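Local coordinates for extracellular ligand-binding receptor (Rhodopseudomonas palustris, PDB 4F06), which probably serves as the solute-binding component of an ABC transporter, binding p-hydroxybenzoic acid and related aromatic compounds derived from lignin, at residues 29-34 with 269-274; 137-142 with 194-199; 284-289 with 321-326; 339-344 with 357-362. One frame throughout, in Å; residues are numbered along the deposited sequence. Where two conformers were deposited one is given.

Interaction 1 of 4, residues 29-34 with 269-274; sequences IDAWVA and ALLQKG
Leu270 and Leu271 both hold CG anti to the carbonyl carbon (chi1 -71° and -76°), yet they present different parts of themselves to Ala31. The CB bond of Leu270 points toward helix 19-36, so this residue meets the alanine with its stem, Leu270 CB lying 3.9 Å from Ala31 CB. Leu271 sets out away from that helix, but its branched tip turns back and places Leu271 CD2 4.0 Å from Ala31 CB. The alanine methyl also rests close over the backbone, 3.8 Å from Leu271 N. Almost one turn further along, Ala34 CB touches Leu270 CD2 at 4.1 Å, tip against tip.

Ala31 and Ala34 present only methyls to the leucines, and the axes of the two short segments come within 7.9 Å; Asp30 lies at the edge of the contact. The axes cross at 98°, nearly perpendicular. No direct hydrogen bond joins the segments. A water stands 3.1 Å from both Asp30 OD2 and Gly274 O, a doubtful link, since Gly274 has a second conformer and the water may not serve both. Two other waters donate to Ala34 O and accept from Lys273 NZ, one only weakly, a bridge made doubtful by the alternate lysine conformer.

On the far side of the same turn, Trp32 touches a bound p-hydroxybenzoic acid. The arrangement is thus close right-angled helix packing through alanine, behind a ligand pocket in a periplasmic binding protein of the leucine-binding family.

Interaction 2 of 4, residues 137-142 with 194-199; sequences KGATKV and GADMIF
Val142 and Met197 form a parallel bridge, CA to CA 5.0 Å, at the starts of two adjacent strands, and the bond from Asp196 N to Lys141 O (2.9 Å) opens the ladder. Just before it, the Asp196 carboxylate accepts from the backbone N-H groups of Thr140 and Lys141. Its CG lies between the backbone N and the carbonyl carbon (chi1 51°), which turns the carboxylate onto the incoming loop 139-141. Asp196 OD1 uses its syn lone pair to accept from Thr140 N at 3.2 Å. Asp196 OD2 is gripped twice, from opposite faces of the carboxylate plane, both donors being tilted from that plane. Thr140 OG1 donates to Asp196 OD2 at 3.0 Å. Lys141 N reaches the same Asp196 OD2 at 2.9 Å. This three-point hold should fix the rotation of the carboxylate. The ammonium of Lys141 leads away and makes no salt bridge with it.

Beyond the acid the contact turns apolar. Met197, deposited as selenomethionine, runs extended to its bend at chi3 and brings SE to 3.8 Å from Ala139 CB. Val142 lies alongside it, pointing the same way, with Val142 CG2 4.1 Å from Met197 CB. The other methyl, Val142 CG1, reaches Phe199 CB at 4.1 Å.

Gly138 closes helix 123-136 with a Schellman motif and releases the chain into strand 141-147, which lies between strands 169-176 and 197-201 of a Rossmann-like sheet. Helix 150-165 packs on Ala139 and Val142, while helix 123-136 packs on Met197 and Phe199.

Interaction 3 of 4, residues 284-289 with 321-326; sequences TSVAAY and VSPRGE. With SO4 (sulfate ion), chain D.
Val286 is the first residue of helix segment 284-289 to meet the turn 322-325, a type I beta turn that leads from strand 319-322 toward strand 327-329. Within it Ser322 makes an ST turn. The valine holds CG1 between the backbone N and the carbonyl carbon and CG2 anti to the N (chi1 75°), so its two methyls have separate tasks. Val286 CG2 packs 3.8 Å from Pro323 CB and also lies against the serine hydroxyl. Val286 CG1 sits over one face of the Arg324 guanidinium, 3.9 Å above its plane and offset toward the rim. Ala287 adds its backbone, with CA 3.8 Å from Arg324 NH2.

One turn later Tyr289 holds CG anti to the backbone N (chi1 -174°) and extends its ring past the proline, Tyr289 CD2 to Pro323 CG being 4.1 Å. Its hydroxyl, Tyr289 OH, donates to sulfate O1 at 2.7 Å, the oxygen lying near the ring plane. The sulfate, probably from the crystallisation liquor, is also bound by His36. An alanine in place of Tyr289 would probably open a gap beside Pro323 and leave sulfate O1 without its hydroxyl donor.

The side chains of the turn are tied further: Asp290 forms a salt bridge with Arg324 NH2 and a hydrogen bond with Ser322 OG, and Gln338 bonds Arg324 NH1. Arg324 reaches Ser322 OG twice, from NE in the guanidinium plane at 3.1 Å and from the backbone N, also at 3.1 Å and nearly straight at 170°.

Interaction 4 of 4, residues 339-344 with 357-362; sequences NVYLRE and LETFKA
Leu342 O is met by two successive amides of the partner strand, Leu357 N at 2.8 Å and, weakly, Glu358 N at 3.4 Å. Two residues thus face one, a classic beta bulge in the antiparallel hairpin of strands 336-348 and 351-363, whose short segments run at 158°. Beyond it the ladder is regular: Val340 pairs with Phe360 in a hydrogen-bonded pair, and Tyr341 with Thr359 in a non-hydrogen-bonded one.

At the other end Asn339 CG lies anti to the carbonyl carbon (chi1 -61°), which swings the amide toward the end of the partner strand. Its OD1 accepts from Ala362 N at 3.2 Å on an in-plane lone pair, and from a water. Its ND2 donates to Tyr341 OH at 3.0 Å, a hydroxyl also bonded to Arg324 O. An alanine here would probably leave Ala362 N without this acceptor and the tyrosine hydroxyl without its amide donor.

On the side of Val340, Leu342 and Phe360, the phenyl edge approaches the leucine, with Phe360 CE2 4.2 Å from Leu342 CB, and Val133 of helix 123-136 packs on both. On the opposite side, Tyr341 and Thr359 lie side by side, and Thr359 OG1 sits at the tyrosine ring edge, 3.4 Å from Tyr341 CD2.

How the interactions relate
From the N terminus, helix 19-36 waits until helix 262-273 for its partner, so interaction 1 closes a loop of 234 residues. Nested inside is interaction 2, whose loop of 51 residues joins parallel strands 141-147 and 197-201; the two centres lie about 41 Å apart, on opposite sides of the chain's centre. Interaction 3 then closes a loop of 31 residues and interaction 4 one of 12, the hairpin; none of the loops cross. Interaction 3 reaches interaction 4 through Arg324 O and Tyr341 OH, 2.7 Å apart. Interactions 2, 3 and 4 reach one large mixed sheet, and interaction 1 joins them where Trp32 and Leu270 pack on Tyr289.

Interaction 1 of 4, residues 29-34 with 269-274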
# COMPACT_ATOMS: atom_id res chain seq x y z
N ILE A 29 9.63 8.05 7.47
CA ILE A 29 10.36 7.93 8.74
C ILE A 29 11.05 9.24 9.09
O ILE A 29 10.97 9.70 10.26
CB ILE A 29 11.35 6.78 8.65
CG1 ILE A 29 10.53 5.44 8.67
CG2 ILE A 29 12.36 6.84 9.80
CD1 ILE A 29 11.33 4.25 8.15
N ASP A 30 11.64 9.93 8.10
CA ASP A 30 12.28 11.22 8.37
C ASP A 30 11.27 12.23 8.85
O ASP A 30 11.57 13.07 9.71
CB ASP A 30 13.00 11.76 7.12
CG ASP A 30 14.28 11.03 6.79
OD1 ASP A 30 14.78 10.27 7.64
OD2 ASP A 30 14.84 11.27 5.67
N ALA A 31 10.06 12.19 8.30
CA ALA A 31 9.00 13.10 8.74
C ALA A 31 8.62 12.80 10.20
O ALA A 31 8.44 13.73 11.03
CB ALA A 31 7.77 13.02 7.84
N TRP A 32 8.49 11.52 10.54
CA TRP A 32 8.22 11.13 11.91
C TRP A 32 9.26 11.67 12.87
O TRP A 32 8.92 12.23 13.91
CB TRP A 32 8.10 9.57 11.99
CG TRP A 32 7.85 9.17 13.41
CD1 TRP A 32 8.81 8.79 14.35
CD2 TRP A 32 6.59 9.21 14.11
NE1 TRP A 32 8.20 8.55 15.56
CE2 TRP A 32 6.87 8.81 15.49
CE3 TRP A 32 5.28 9.52 13.74
CZ2 TRP A 32 5.87 8.77 16.46
CZ3 TRP A 32 4.29 9.49 14.73
CH2 TRP A 32 4.59 9.12 16.04
N VAL A 33 10.53 11.48 12.53
CA VAL A 33 11.64 11.95 13.36
C VAL A 33 11.68 13.46 13.41
O VAL A 33 12.01 14.06 14.45
CB VAL A 33 12.97 11.30 12.87
CG1 VAL A 33 14.15 11.89 13.61
CG2 VAL A 33 12.91 9.78 13.08
N ALA A 34 11.35 14.13 12.31
CA ALA A 34 11.34 15.62 12.33
C ALA A 34 10.37 16.13 13.37
O ALA A 34 10.62 17.16 13.99
CB ALA A 34 10.98 16.17 10.95
N ALA A 269 3.92 19.07 5.56
CA ALA A 269 4.94 20.03 6.01
C ALA A 269 6.16 19.32 6.58
O ALA A 269 7.31 19.73 6.34
CB ALA A 269 4.32 20.98 7.03
N LEU A 270 5.93 18.25 7.35
CA LEU A 270 7.04 17.49 7.95
C LEU A 270 7.82 16.77 6.86
O LEU A 270 9.05 16.67 6.96
CB LEU A 270 6.51 16.49 8.98
CG LEU A 270 5.99 17.14 10.26
CD1 LEU A 270 5.12 16.15 11.07
CD2 LEU A 270 7.15 17.68 11.11
N LEU A 271 7.14 16.23 5.83
CA LEU A 271 7.88 15.63 4.71
C LEU A 271 8.81 16.64 4.06
O LEU A 271 9.96 16.35 3.77
CB LEU A 271 6.87 15.09 3.68
CG LEU A 271 6.20 13.80 4.10
CD1 LEU A 271 4.95 13.56 3.26
CD2 LEU A 271 7.15 12.61 3.94
N GLN A 272 8.31 17.86 3.84
CA GLN A 272 9.13 18.89 3.24
C GLN A 272 10.30 19.26 4.18
O GLN A 272 11.45 19.45 3.72
CB GLN A 272 8.29 20.14 2.92
CG GLN A 272 7.30 19.92 1.78
CD GLN A 272 6.40 21.10 1.57
OE1 GLN A 272 5.85 21.65 2.53
NE2 GLN A 272 6.24 21.52 0.31
N LYS A 273 10.01 19.39 5.48
CA LYS A 273 11.03 19.71 6.50
C LYS A 273 12.07 18.58 6.68
O LYS A 273 13.26 18.87 6.85
CB LYS A 273 10.36 20.09 7.84
CG LYS A 273 11.36 20.43 8.91
CD LYS A 273 10.75 20.98 10.19
CE LYS A 273 11.86 21.33 11.16
NZ LYS A 273 11.33 21.72 12.49
N GLY A 274 11.65 17.30 6.60
CA GLY A 274 12.56 16.17 6.63
C GLY A 274 13.36 15.97 5.36
O GLY A 274 14.25 15.12 5.34
O HOH W 1 13.36 12.81 3.49
O HOH W 2 9.63 19.73 13.30
O HOH W 3 12.77 18.81 13.39

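Interaction 2 of 4, residues 137-142 with 194-199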
# COMPACT_ATOMS: atom_id res chain seq x y z
N LYS A 137 -22.00 3.16 -9.93
CA LYS A 137 -21.74 3.94 -11.15
C LYS A 137 -22.41 3.34 -12.39
O LYS A 137 -22.23 3.84 -13.49
CB LYS A 137 -20.23 4.14 -11.42
CG LYS A 137 -19.45 4.90 -10.34
CD LYS A 137 -19.84 6.36 -10.23
CE LYS A 137 -18.79 7.25 -10.87
NZ LYS A 137 -19.34 8.61 -11.12
N GLY A 138 -23.13 2.24 -12.23
CA GLY A 138 -23.91 1.67 -13.33
C GLY A 138 -23.19 0.62 -14.14
O GLY A 138 -23.70 0.22 -15.17
N ALA A 139 -22.04 0.11 -13.68
CA ALA A 139 -21.36 -0.93 -14.45
C ALA A 139 -22.18 -2.18 -14.46
O ALA A 139 -22.82 -2.52 -13.45
CB ALA A 139 -19.98 -1.24 -13.86
N THR A 140 -22.17 -2.88 -15.58
CA THR A 140 -22.87 -4.15 -15.60
C THR A 140 -22.00 -5.31 -16.02
O THR A 140 -22.19 -6.41 -15.48
CB THR A 140 -24.08 -4.12 -16.52
OG1 THR A 140 -23.64 -3.68 -17.80
CG2 THR A 140 -25.08 -3.13 -16.01
N LYS A 141 -21.06 -5.08 -16.95
CA LYS A 141 -20.12 -6.12 -17.37
C LYS A 141 -18.68 -5.61 -17.19
O LYS A 141 -18.28 -4.62 -17.81
CB LYS A 141 -20.37 -6.48 -18.83
CG LYS A 141 -21.74 -7.12 -19.05
CD LYS A 141 -21.87 -7.59 -20.51
CE LYS A 141 -23.29 -7.99 -20.87
NZ LYS A 141 -23.97 -8.86 -19.88
N VAL A 142 -17.92 -6.26 -16.32
CA VAL A 142 -16.58 -5.81 -15.98
C VAL A 142 -15.53 -6.79 -16.49
O VAL A 142 -15.73 -8.02 -16.40
CB VAL A 142 -16.45 -5.63 -14.45
CG1 VAL A 142 -14.98 -5.47 -14.02
CG2 VAL A 142 -17.24 -4.39 -14.00
N GLY A 194 -16.52 -6.70 -24.70
CA GLY A 194 -17.72 -5.88 -24.59
C GLY A 194 -17.95 -5.29 -23.20
O GLY A 194 -18.98 -4.67 -22.95
N ALA A 195 -16.98 -5.46 -22.28
CA ALA A 195 -17.08 -4.89 -20.94
C ALA A 195 -17.26 -3.38 -21.03
O ALA A 195 -16.69 -2.70 -21.90
CB ALA A 195 -15.80 -5.21 -20.15
N ASP A 196 -18.06 -2.85 -20.10
CA ASP A 196 -18.24 -1.39 -20.01
C ASP A 196 -17.30 -0.73 -18.99
O ASP A 196 -17.21 0.48 -18.96
CB ASP A 196 -19.70 -1.04 -19.72
CG ASP A 196 -20.26 -1.79 -18.55
OD1 ASP A 196 -20.05 -1.34 -17.42
OD2 ASP A 196 -20.96 -2.83 -18.74
N MSE A 197 -16.62 -1.54 -18.16
CA MSE A 197 -15.69 -1.03 -17.18
C MSE A 197 -14.59 -2.07 -17.00
O MSE A 197 -14.84 -3.30 -17.10
CB MSE A 197 -16.41 -0.78 -15.84
CG MSE A 197 -15.51 -0.23 -14.72
SE MSE A 197 -16.48 0.17 -13.11
CE MSE A 197 -17.43 1.74 -13.78
N ILE A 198 -13.38 -1.60 -16.73
CA ILE A 198 -12.24 -2.44 -16.32
C ILE A 198 -12.02 -2.24 -14.84
O ILE A 198 -12.13 -1.10 -14.35
CB ILE A 198 -10.98 -1.94 -17.05
CG1 ILE A 198 -11.09 -2.19 -18.56
CG2 ILE A 198 -9.72 -2.62 -16.52
CD1 ILE A 198 -10.11 -1.34 -19.35
N PHE A 199 -11.72 -3.33 -14.14
CA PHE A 199 -11.15 -3.22 -12.80
C PHE A 199 -9.73 -3.75 -12.86
O PHE A 199 -9.51 -4.85 -13.37
CB PHE A 199 -11.94 -4.02 -11.75
CG PHE A 199 -11.20 -4.08 -10.44
CD1 PHE A 199 -11.08 -2.93 -9.65
CD2 PHE A 199 -10.59 -5.26 -10.04
CE1 PHE A 199 -10.35 -2.95 -8.46
CE2 PHE A 199 -9.86 -5.29 -8.85
CZ PHE A 199 -9.75 -4.15 -8.06

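Interaction 3 of 4, residues 284-289 with 321-326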
# COMPACT_ATOMS: atom_id res chain seq x y z
N THR A 284 3.46 4.88 0.39
CA THR A 284 4.40 4.20 1.30
C THR A 284 4.95 5.16 2.36
O THR A 284 5.37 4.71 3.42
CB THR A 284 5.51 3.50 0.54
OG1 THR A 284 6.16 4.42 -0.35
CG2 THR A 284 4.97 2.31 -0.28
N SER A 285 4.95 6.48 2.10
CA SER A 285 5.38 7.42 3.14
C SER A 285 4.48 7.44 4.36
O SER A 285 4.98 7.51 5.48
CB SER A 285 5.59 8.85 2.58
OG SER A 285 4.36 9.43 2.24
N VAL A 286 3.15 7.38 4.14
CA VAL A 286 2.27 7.44 5.28
C VAL A 286 2.33 6.11 6.04
O VAL A 286 2.25 6.07 7.28
CB VAL A 286 0.85 7.87 4.90
CG1 VAL A 286 0.02 6.79 4.20
CG2 VAL A 286 0.10 8.34 6.19
N ALA A 287 2.48 5.00 5.31
CA ALA A 287 2.60 3.69 6.01
C ALA A 287 3.88 3.70 6.85
O ALA A 287 3.90 3.10 7.92
CB ALA A 287 2.63 2.57 4.99
N ALA A 288 4.93 4.35 6.35
CA ALA A 288 6.19 4.43 7.12
C ALA A 288 6.07 5.35 8.33
O ALA A 288 6.61 5.03 9.40
CB ALA A 288 7.35 4.83 6.20
N TYR A 289 5.39 6.48 8.16
CA TYR A 289 5.18 7.42 9.26
C TYR A 289 4.40 6.71 10.39
O TYR A 289 4.80 6.77 11.57
CB TYR A 289 4.41 8.61 8.71
CG TYR A 289 4.21 9.77 9.68
CD1 TYR A 289 5.20 10.77 9.84
CD2 TYR A 289 3.06 9.87 10.46
CE1 TYR A 289 5.03 11.84 10.70
CE2 TYR A 289 2.88 10.94 11.33
CZ TYR A 289 3.87 11.91 11.47
OH TYR A 289 3.74 12.96 12.37
N VAL A 321 -5.22 9.22 15.01
CA VAL A 321 -5.49 9.93 13.78
C VAL A 321 -4.21 9.99 12.92
O VAL A 321 -3.22 10.61 13.31
CB VAL A 321 -6.06 11.36 13.99
CG1 VAL A 321 -6.49 11.95 12.66
CG2 VAL A 321 -7.22 11.36 15.00
N SER A 322 -4.22 9.22 11.84
CA SER A 322 -3.14 9.22 10.85
C SER A 322 -3.31 10.41 9.91
O SER A 322 -4.42 10.90 9.74
CB SER A 322 -3.27 7.88 10.09
OG SER A 322 -2.44 7.84 8.93
N PRO A 323 -2.26 10.78 9.18
CA PRO A 323 -2.45 11.73 8.07
C PRO A 323 -3.53 11.25 7.10
O PRO A 323 -4.19 12.06 6.44
CB PRO A 323 -1.07 11.77 7.41
CG PRO A 323 -0.14 11.54 8.58
CD PRO A 323 -0.83 10.48 9.41
N ARG A 324 -3.74 9.92 7.00
CA ARG A 324 -4.75 9.40 6.04
C ARG A 324 -6.19 9.47 6.51
O ARG A 324 -7.12 9.27 5.70
CB ARG A 324 -4.41 7.93 5.69
CG ARG A 324 -4.86 6.93 6.78
CD ARG A 324 -4.28 5.53 6.53
NE ARG A 324 -2.90 5.46 7.02
CZ ARG A 324 -2.12 4.37 6.84
NH1 ARG A 324 -2.57 3.33 6.13
NH2 ARG A 324 -0.86 4.39 7.33
N GLY A 325 -6.41 9.66 7.83
CA GLY A 325 -7.75 9.50 8.46
C GLY A 325 -7.60 8.78 9.79
O GLY A 325 -6.50 8.38 10.18
N GLU A 326 -8.71 8.61 10.50
CA GLU A 326 -8.71 7.82 11.75
C GLU A 326 -8.39 6.37 11.44
O GLU A 326 -8.91 5.82 10.46
CB GLU A 326 -10.07 7.97 12.44
CG GLU A 326 -10.36 9.42 12.80
CD GLU A 326 -11.51 9.65 13.74
OE1 GLU A 326 -12.43 8.81 13.85
OE2 GLU A 326 -11.49 10.74 14.35
S SO4 D . 1.27 13.27 15.26
O1 SO4 D . 2.35 12.55 14.59
O2 SO4 D . 1.82 13.88 16.47
O3 SO4 D . 0.72 14.29 14.36
O4 SO4 D . 0.22 12.37 15.79

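Interaction 4 of 4, residues 339-344 with 357-362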
# COMPACT_ATOMS: atom_id res chain seq x y z
N ASN A 339 -10.29 4.16 6.82
CA ASN A 339 -11.20 4.57 5.74
C ASN A 339 -10.63 4.17 4.38
O ASN A 339 -9.39 4.15 4.16
CB ASN A 339 -11.29 6.10 5.72
CG ASN A 339 -11.84 6.68 7.01
OD1 ASN A 339 -12.45 5.97 7.84
ND2 ASN A 339 -11.65 7.99 7.16
N VAL A 340 -11.54 3.84 3.46
CA VAL A 340 -11.19 3.71 2.04
C VAL A 340 -11.96 4.77 1.29
O VAL A 340 -13.17 4.95 1.54
CB VAL A 340 -11.52 2.28 1.53
CG1 VAL A 340 -11.29 2.18 0.02
CG2 VAL A 340 -10.66 1.26 2.28
N TYR A 341 -11.29 5.54 0.45
CA TYR A 341 -11.92 6.65 -0.23
C TYR A 341 -12.09 6.31 -1.72
O TYR A 341 -11.22 5.68 -2.32
CB TYR A 341 -11.06 7.93 -0.10
CG TYR A 341 -10.73 8.29 1.33
CD1 TYR A 341 -9.57 7.78 1.96
CD2 TYR A 341 -11.55 9.16 2.04
CE1 TYR A 341 -9.27 8.09 3.26
CE2 TYR A 341 -11.21 9.52 3.33
CZ TYR A 341 -10.08 9.00 3.95
OH TYR A 341 -9.78 9.36 5.25
N LEU A 342 -13.18 6.79 -2.30
CA LEU A 342 -13.31 6.85 -3.76
C LEU A 342 -12.68 8.15 -4.21
O LEU A 342 -13.04 9.21 -3.66
CB LEU A 342 -14.79 6.79 -4.18
CG LEU A 342 -14.98 7.04 -5.70
CD1 LEU A 342 -14.39 5.90 -6.54
CD2 LEU A 342 -16.46 7.26 -5.98
N ARG A 343 -11.79 8.09 -5.20
CA ARG A 343 -11.16 9.30 -5.75
C ARG A 343 -11.34 9.31 -7.25
O ARG A 343 -11.59 8.28 -7.89
CB ARG A 343 -9.64 9.32 -5.47
CG ARG A 343 -9.28 9.02 -4.00
CD ARG A 343 -8.97 7.55 -3.74
NE ARG A 343 -7.91 7.05 -4.64
CZ ARG A 343 -6.61 7.31 -4.49
NH1 ARG A 343 -6.12 7.92 -3.39
NH2 ARG A 343 -5.77 6.98 -5.46
N GLU A 344 -11.20 10.51 -7.80
CA GLU A 344 -11.16 10.71 -9.26
C GLU A 344 -9.95 11.56 -9.58
O GLU A 344 -9.67 12.55 -8.86
CB GLU A 344 -12.45 11.45 -9.71
CG GLU A 344 -12.52 11.68 -11.21
CD GLU A 344 -13.81 12.40 -11.60
OE1 GLU A 344 -14.77 12.34 -10.83
OE2 GLU A 344 -13.87 13.02 -12.64
N LEU A 357 -13.74 11.83 -3.19
CA LEU A 357 -15.14 12.22 -3.44
C LEU A 357 -16.09 11.55 -2.45
O LEU A 357 -17.20 12.02 -2.25
CB LEU A 357 -15.57 11.77 -4.85
CG LEU A 357 -14.76 12.30 -6.01
CD1 LEU A 357 -15.36 11.77 -7.30
CD2 LEU A 357 -14.72 13.81 -6.02
N GLU A 358 -15.70 10.39 -1.92
CA GLU A 358 -16.55 9.65 -1.00
C GLU A 358 -15.68 8.89 -0.05
O GLU A 358 -14.58 8.46 -0.41
CB GLU A 358 -17.47 8.72 -1.79
CG GLU A 358 -18.50 8.01 -0.95
CD GLU A 358 -19.47 7.21 -1.82
OE1 GLU A 358 -19.20 6.99 -3.02
OE2 GLU A 358 -20.47 6.73 -1.26
N THR A 359 -16.15 8.73 1.18
CA THR A 359 -15.46 7.96 2.22
C THR A 359 -16.26 6.71 2.60
O THR A 359 -17.48 6.81 2.75
CB THR A 359 -15.31 8.83 3.50
OG1 THR A 359 -14.60 10.03 3.15
CG2 THR A 359 -14.50 8.11 4.58
N PHE A 360 -15.56 5.59 2.76
CA PHE A 360 -16.15 4.36 3.31
C PHE A 360 -15.38 4.13 4.59
O PHE A 360 -14.24 3.64 4.58
CB PHE A 360 -16.00 3.19 2.31
CG PHE A 360 -16.66 3.47 1.00
CD1 PHE A 360 -18.03 3.27 0.84
CD2 PHE A 360 -15.96 3.97 -0.06
CE1 PHE A 360 -18.67 3.55 -0.37
CE2 PHE A 360 -16.59 4.28 -1.27
CZ PHE A 360 -17.96 4.08 -1.41
N LYS A 361 -15.98 4.49 5.74
CA LYS A 361 -15.22 4.50 6.97
C LYS A 361 -14.85 3.13 7.53
O LYS A 361 -15.58 2.18 7.38
CB LYS A 361 -15.96 5.27 8.05
CG LYS A 361 -16.02 6.77 7.80
CD LYS A 361 -16.90 7.51 8.78
CE LYS A 361 -16.50 7.24 10.18
NZ LYS A 361 -15.49 8.27 10.51
N ALA A 362 -13.67 3.08 8.16
CA ALA A 362 -13.30 2.01 9.10
C ALA A 362 -13.47 0.62 8.46
O ALA A 362 -14.10 -0.29 9.00
CB ALA A 362 -14.14 2.18 10.38
O HOH W 4 -13.03 5.82 10.50